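Protein SSD1 (Saccharomyces cerevisiae S288C, PDB 7AM1) binds mRNA, including its untranslated regions, and acts in translational repression as a non-enzymatic member of the RNase II family. Local coordinates at residues Asp530-Val535 / Leu540-Gly545; Gly569-Leu574 / Thr683-Asp688. All coordinates share one frame; numbering follows the deposited sequence.

Interaction 1. Residues Asp530-Val535 / Leu540-Gly545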
loop_
_atom_site.group_PDB
_atom_site.type_symbol
_atom_site.label_atom_id
_atom_site.label_comp_id
_atom_site.label_asym_id
_atom_site.label_seq_id
_atom_site.Cartn_x
_atom_site.Cartn_y
_atom_site.Cartn_z
ATOM N N ASP A 530 -3.301 -5.848 -4.909
ATOM C CA ASP A 530 -2.405 -5.668 -6.041
ATOM C C ASP A 530 -1.905 -4.233 -6.041
ATOM O O ASP A 530 -2.401 -3.380 -5.302
ATOM C CB ASP A 530 -3.141 -6.021 -7.342
ATOM C CG ASP A 530 -2.214 -6.429 -8.465
ATOM O OD1 ASP A 530 -1.004 -6.612 -8.230
ATOM O OD2 ASP A 530 -2.719 -6.558 -9.605
ATOM N N GLU A 531 -0.902 -3.976 -6.871
ATOM C CA GLU A 531 -0.370 -2.633 -7.047
ATOM C C GLU A 531 -0.789 -2.069 -8.397
ATOM O O GLU A 531 -1.048 -2.808 -9.351
ATOM C CB GLU A 531 1.158 -2.623 -6.950
ATOM C CG GLU A 531 1.714 -3.241 -5.673
ATOM C CD GLU A 531 1.827 -4.749 -5.746
ATOM O OE1 GLU A 531 1.172 -5.430 -4.928
ATOM O OE2 GLU A 531 2.565 -5.257 -6.625
ATOM N N LYS A 532 -0.799 -0.741 -8.480
ATOM C CA LYS A 532 -1.057 -0.071 -9.744
ATOM C C LYS A 532 0.117 -0.289 -10.689
ATOM O O LYS A 532 1.272 -0.401 -10.267
ATOM C CB LYS A 532 -1.259 1.431 -9.540
ATOM C CG LYS A 532 -2.543 1.826 -8.841
ATOM C CD LYS A 532 -2.692 3.346 -8.840
ATOM C CE LYS A 532 -4.026 3.777 -8.267
ATOM N NZ LYS A 532 -4.109 5.257 -8.157
ATOM N N VAL A 533 -0.197 -0.359 -11.982
ATOM C CA VAL A 533 0.807 -0.411 -13.038
ATOM C C VAL A 533 1.072 1.021 -13.486
ATOM O O VAL A 533 2.207 1.503 -13.433
ATOM C CB VAL A 533 0.345 -1.296 -14.210
ATOM C CG1 VAL A 533 1.313 -1.192 -15.383
ATOM C CG2 VAL A 533 0.201 -2.742 -13.754
ATOM N N LYS A 534 0.023 1.713 -13.928
ATOM C CA LYS A 534 0.094 3.156 -14.131
ATOM C C LYS A 534 -0.154 3.810 -12.780
ATOM O O LYS A 534 -1.250 3.695 -12.223
ATOM C CB LYS A 534 -0.927 3.619 -15.166
ATOM C CG LYS A 534 -0.650 5.018 -15.723
ATOM C CD LYS A 534 -1.109 6.138 -14.808
ATOM C CE LYS A 534 -0.532 7.489 -15.250
ATOM N NZ LYS A 534 0.858 7.719 -14.747
ATOM N N VAL A 535 0.850 4.476 -12.240
ATOM C CA VAL A 535 0.756 5.011 -10.887
ATOM C C VAL A 535 0.263 6.449 -10.938
ATOM O O VAL A 535 0.660 7.235 -11.806
ATOM C CB VAL A 535 2.111 4.911 -10.161
ATOM C CG1 VAL A 535 1.927 5.176 -8.682
ATOM C CG2 VAL A 535 2.739 3.536 -10.374
ATOM N N LEU A 540 -6.029 7.375 -4.306
ATOM C CA LEU A 540 -7.473 7.206 -4.399
ATOM C C LEU A 540 -7.975 7.174 -5.837
ATOM O O LEU A 540 -9.110 6.748 -6.072
ATOM C CB LEU A 540 -8.171 8.332 -3.634
ATOM C CG LEU A 540 -7.899 8.396 -2.130
ATOM C CD1 LEU A 540 -8.558 9.632 -1.515
ATOM C CD2 LEU A 540 -8.380 7.129 -1.433
ATOM N N ASP A 541 -7.167 7.611 -6.803
ATOM C CA ASP A 541 -7.629 7.703 -8.180
ATOM C C ASP A 541 -7.845 6.312 -8.774
ATOM O O ASP A 541 -6.997 5.420 -8.637
ATOM C CB ASP A 541 -6.623 8.478 -9.037
ATOM C CG ASP A 541 -6.631 9.984 -8.770
ATOM O OD1 ASP A 541 -7.385 10.471 -7.897
ATOM O OD2 ASP A 541 -5.863 10.691 -9.457
ATOM N N ARG A 542 -8.995 6.129 -9.420
ATOM C CA ARG A 542 -9.285 4.974 -10.258
ATOM C C ARG A 542 -10.228 5.468 -11.348
ATOM O O ARG A 542 -11.137 6.254 -11.062
ATOM C CB ARG A 542 -9.951 3.826 -9.493
ATOM C CG ARG A 542 -9.186 3.288 -8.310
ATOM C CD ARG A 542 -7.987 2.449 -8.720
ATOM N NE ARG A 542 -7.259 1.998 -7.539
ATOM C CZ ARG A 542 -6.260 1.123 -7.553
ATOM N NH1 ARG A 542 -5.842 0.594 -8.695
ATOM N NH2 ARG A 542 -5.673 0.782 -6.416
ATOM N N THR A 543 -10.010 5.026 -12.585
ATOM C CA THR A 543 -10.881 5.401 -13.689
ATOM C C THR A 543 -11.870 4.282 -13.996
ATOM O O THR A 543 -11.655 3.114 -13.665
ATOM C CB THR A 543 -10.084 5.732 -14.956
ATOM O OG1 THR A 543 -9.480 4.540 -15.474
ATOM C CG2 THR A 543 -9.001 6.757 -14.667
ATOM N N LEU A 544 -12.960 4.665 -14.663
ATOM C CA LEU A 544 -13.950 3.690 -15.099
ATOM C C LEU A 544 -13.314 2.610 -15.960
ATOM O O LEU A 544 -13.590 1.420 -15.777
ATOM C CB LEU A 544 -15.069 4.404 -15.856
ATOM C CG LEU A 544 -16.159 3.541 -16.488
ATOM C CD1 LEU A 544 -16.791 2.647 -15.434
ATOM C CD2 LEU A 544 -17.215 4.414 -17.161
ATOM N N GLY A 545 -12.450 3.003 -16.899
ATOM C CA GLY A 545 -11.810 2.021 -17.759
ATOM C C GLY A 545 -11.036 0.983 -16.970
ATOM O O GLY A 545 -11.147 -0.220 -17.222
HETATM O O HOH W 1 -3.447 -0.767 -6.143
#
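Lys-532 lays its aliphatic chain over one face of the Arg-542 guanidinium and carries its ammonium group on to the backbone of Asp-541. Lys-532 CE stands above the middle of the flat group, 3.5 Å from Arg-542 CZ, while Lys-532 CG lies 3.5 Å from Arg-542 NH1, so that methylenes rather than the charge cover the face. The lysine is extended beyond CG, which takes Lys-532 NZ past the guanidinium to donate to Asp-541 O at 2.9 Å, tilted 16° from the carbonyl plane. A salt bridge from Lys-532 to Asp-536 supplies a negative partner, which probably eases the 4.6 Å approach of Lys-532 NZ to Arg-542 NE. These residues belong to the connection between helices 523-529 and 544-568 of the RNB domain, the part that houses the nuclease centre in active RNase II relatives; next to them, Thr-543 is the N-cap of the second helix. A bend at chi2 (-74°) helps bring the Arg-542 guanidinium up to the lysine chain. At its edge, in plane, a water lies 2.7 Å from Arg-542 NH2 and donates to Asp-530 O at 2.9 Å, linking the arginine to the other segment. Further out, Ser-523 binds Arg-542 NE, and Arg-665, Arg-666 and Lys-703 all form salt bridges with the carboxylate of Asp-530. Gln-710 of helix 689-725 holds the backbone oxygen of Lys-532.

Interaction 2. Residues Gly569-Leu574 / Thr683-Asp688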
loop_
_atom_site.group_PDB
_atom_site.type_symbol
_atom_site.label_atom_id
_atom_site.label_comp_id
_atom_site.label_asym_id
_atom_site.label_seq_id
_atom_site.Cartn_x
_atom_site.Cartn_y
_atom_site.Cartn_z
ATOM N N GLY A 569 -6.044 -29.618 -6.322
ATOM C CA GLY A 569 -6.274 -29.708 -4.891
ATOM C C GLY A 569 -5.159 -29.081 -4.075
ATOM O O GLY A 569 -4.822 -27.906 -4.246
ATOM N N ASP A 570 -4.549 -29.890 -3.202
ATOM C CA ASP A 570 -3.660 -29.382 -2.163
ATOM C C ASP A 570 -2.436 -28.648 -2.698
ATOM O O ASP A 570 -1.813 -27.891 -1.943
ATOM C CB ASP A 570 -3.198 -30.542 -1.273
ATOM C CG ASP A 570 -4.267 -30.999 -0.304
ATOM O OD1 ASP A 570 -5.348 -30.381 -0.274
ATOM O OD2 ASP A 570 -4.013 -31.965 0.446
ATOM N N LEU A 571 -2.077 -28.828 -3.965
ATOM C CA LEU A 571 -0.906 -28.158 -4.518
ATOM C C LEU A 571 -1.227 -26.816 -5.181
ATOM O O LEU A 571 -0.300 -26.121 -5.614
ATOM C CB LEU A 571 -0.199 -29.077 -5.523
ATOM C CG LEU A 571 0.381 -30.383 -4.969
ATOM C CD1 LEU A 571 1.151 -31.120 -6.064
ATOM C CD2 LEU A 571 1.267 -30.156 -3.754
ATOM N N ALA A 572 -2.499 -26.418 -5.239
ATOM C CA ALA A 572 -2.866 -25.173 -5.904
ATOM C C ALA A 572 -2.260 -23.967 -5.193
ATOM O O ALA A 572 -2.295 -23.864 -3.964
ATOM C CB ALA A 572 -4.390 -25.027 -5.954
ATOM N N LEU A 573 -1.702 -23.047 -5.980
ATOM C CA LEU A 573 -1.248 -21.757 -5.467
ATOM C C LEU A 573 -2.430 -20.800 -5.553
ATOM O O LEU A 573 -2.888 -20.464 -6.651
ATOM C CB LEU A 573 -0.050 -21.227 -6.247
ATOM C CG LEU A 573 0.580 -19.939 -5.690
ATOM C CD1 LEU A 573 1.891 -19.654 -6.402
ATOM C CD2 LEU A 573 -0.328 -18.714 -5.785
ATOM N N LEU A 574 -2.943 -20.398 -4.403
ATOM C CA LEU A 574 -4.122 -19.560 -4.288
ATOM C C LEU A 574 -3.743 -18.253 -3.597
ATOM O O LEU A 574 -2.588 -18.029 -3.227
ATOM C CB LEU A 574 -5.215 -20.310 -3.525
ATOM C CG LEU A 574 -5.657 -21.627 -4.175
ATOM C CD1 LEU A 574 -6.638 -22.372 -3.279
ATOM C CD2 LEU A 574 -6.273 -21.371 -5.537
ATOM N N THR A 683 -1.606 -33.571 -17.253
ATOM C CA THR A 683 -0.296 -34.151 -17.011
ATOM C C THR A 683 -0.006 -34.179 -15.515
ATOM O O THR A 683 -0.547 -33.367 -14.756
ATOM C CB THR A 683 0.792 -33.347 -17.713
ATOM O OG1 THR A 683 1.022 -32.128 -17.000
ATOM C CG2 THR A 683 0.374 -33.013 -19.129
ATOM N N PRO A 684 0.843 -35.096 -15.057
ATOM C CA PRO A 684 1.117 -35.173 -13.615
ATOM C C PRO A 684 1.841 -33.924 -13.137
ATOM O O PRO A 684 2.831 -33.494 -13.733
ATOM C CB PRO A 684 1.986 -36.428 -13.473
ATOM C CG PRO A 684 2.563 -36.673 -14.822
ATOM C CD PRO A 684 1.647 -36.055 -15.840
ATOM N N TYR A 685 1.318 -33.332 -12.069
ATOM C CA TYR A 685 1.924 -32.171 -11.425
ATOM C C TYR A 685 2.591 -32.660 -10.144
ATOM O O TYR A 685 1.904 -33.042 -9.190
ATOM C CB TYR A 685 0.879 -31.101 -11.136
ATOM C CG TYR A 685 1.493 -29.828 -10.631
ATOM C CD1 TYR A 685 2.094 -28.931 -11.502
ATOM C CD2 TYR A 685 1.504 -29.538 -9.275
ATOM C CE1 TYR A 685 2.670 -27.772 -11.037
ATOM C CE2 TYR A 685 2.076 -28.384 -8.803
ATOM C CZ TYR A 685 2.661 -27.508 -9.685
ATOM O OH TYR A 685 3.228 -26.356 -9.202
ATOM N N THR A 686 3.927 -32.640 -10.119
ATOM C CA THR A 686 4.698 -33.328 -9.088
ATOM C C THR A 686 5.564 -32.383 -8.258
ATOM O O THR A 686 6.610 -32.786 -7.745
ATOM C CB THR A 686 5.577 -34.410 -9.719
ATOM O OG1 THR A 686 6.375 -33.831 -10.762
ATOM C CG2 THR A 686 4.726 -35.533 -10.296
ATOM N N GLU A 687 5.148 -31.129 -8.112
ATOM C CA GLU A 687 5.900 -30.195 -7.287
ATOM C C GLU A 687 5.720 -30.519 -5.809
ATOM O O GLU A 687 4.636 -30.908 -5.366
ATOM C CB GLU A 687 5.462 -28.758 -7.565
ATOM C CG GLU A 687 5.743 -28.300 -8.983
ATOM C CD GLU A 687 7.223 -28.308 -9.309
ATOM O OE1 GLU A 687 8.028 -27.954 -8.423
ATOM O OE2 GLU A 687 7.582 -28.684 -10.445
ATOM N N ASP A 688 6.795 -30.348 -5.047
ATOM C CA ASP A 688 6.751 -30.580 -3.612
ATOM C C ASP A 688 5.907 -29.500 -2.947
ATOM O O ASP A 688 6.020 -28.316 -3.274
ATOM C CB ASP A 688 8.170 -30.576 -3.048
ATOM C CG ASP A 688 8.205 -30.748 -1.544
ATOM O OD1 ASP A 688 7.207 -31.228 -0.966
ATOM O OD2 ASP A 688 9.236 -30.396 -0.936
#
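Leu-571 meets Tyr-685 at the edge of its ring rather than over a face. Leu-571 CD1 lies near the ring plane, 3.6 Å from Tyr-685 CD2, and Leu-571 CB comes to the same CD2-CE2 edge from the other side of the ring plane, 4.1 Å from Tyr-685 CE2. The two side chains pass each other at a slant, the leucine branch running on to the other backbone. There Leu-571 CD1 is 3.6 Å and Leu-571 CD2 3.8 Å from Glu-687 O, so both methyls rest against one carbonyl oxygen in van der Waals contact.

The ring is brought to the leucine by a first torsion of -173°, which sets Tyr-685 CG opposite the backbone N. Its own chain then folds back over it: Glu-687 N sits above one face, displaced toward the rim. At the far end the phenol oxygen, Tyr-685 OH, is hydrogen-bonded to Gln-675 of helix 668-681, which also accepts a bond from Leu-573 N and thus ties the ring to the 569-574 side. Replacing Tyr-685 with an alanine would probably leave the CB and CD1 of Leu-571 without the edge they pack on and deprive the Gln-675 amide of its hydroxyl partner.

Met-689 adds a contact to Leu-571. The leucine sits in a tight turn, where Ala-572 N donates to Gly-569 O at 2.9 Å. Gly-569 (phi 57°) is the first residue after helix 544-568 to leave helical backbone angles, and strand 573-576 begins just beyond. On the other segment, Asp-688 is the N-cap of helix 689-725, its OD1 accepting a bond from Glu-690 N. The contact is surface packing between a helix-to-strand turn containing a short 3-10 segment and an interhelical loop that ends in an aspartate N-cap.

Interactions 1 and 2 follow one another along the chain and do not touch: their centres are 32 Å apart and their nearest atoms about 12 Å. Helix 544-568 spans the gap, starting within segment 540-545 and finishing just before segment 569-574, so the two contacts lie at its opposite ends. A second link is helix 689-725, which begins right after segment 683-688 and further along supplies Gln-710 to the loop of interaction 1. The first contact is partly buried, its centre 12 Å from that of the chain, whereas the second is a surface contact with its centre 30 Å away. Both contacts thus involve connections at the ends of helix 544-568 in this pseudonuclease.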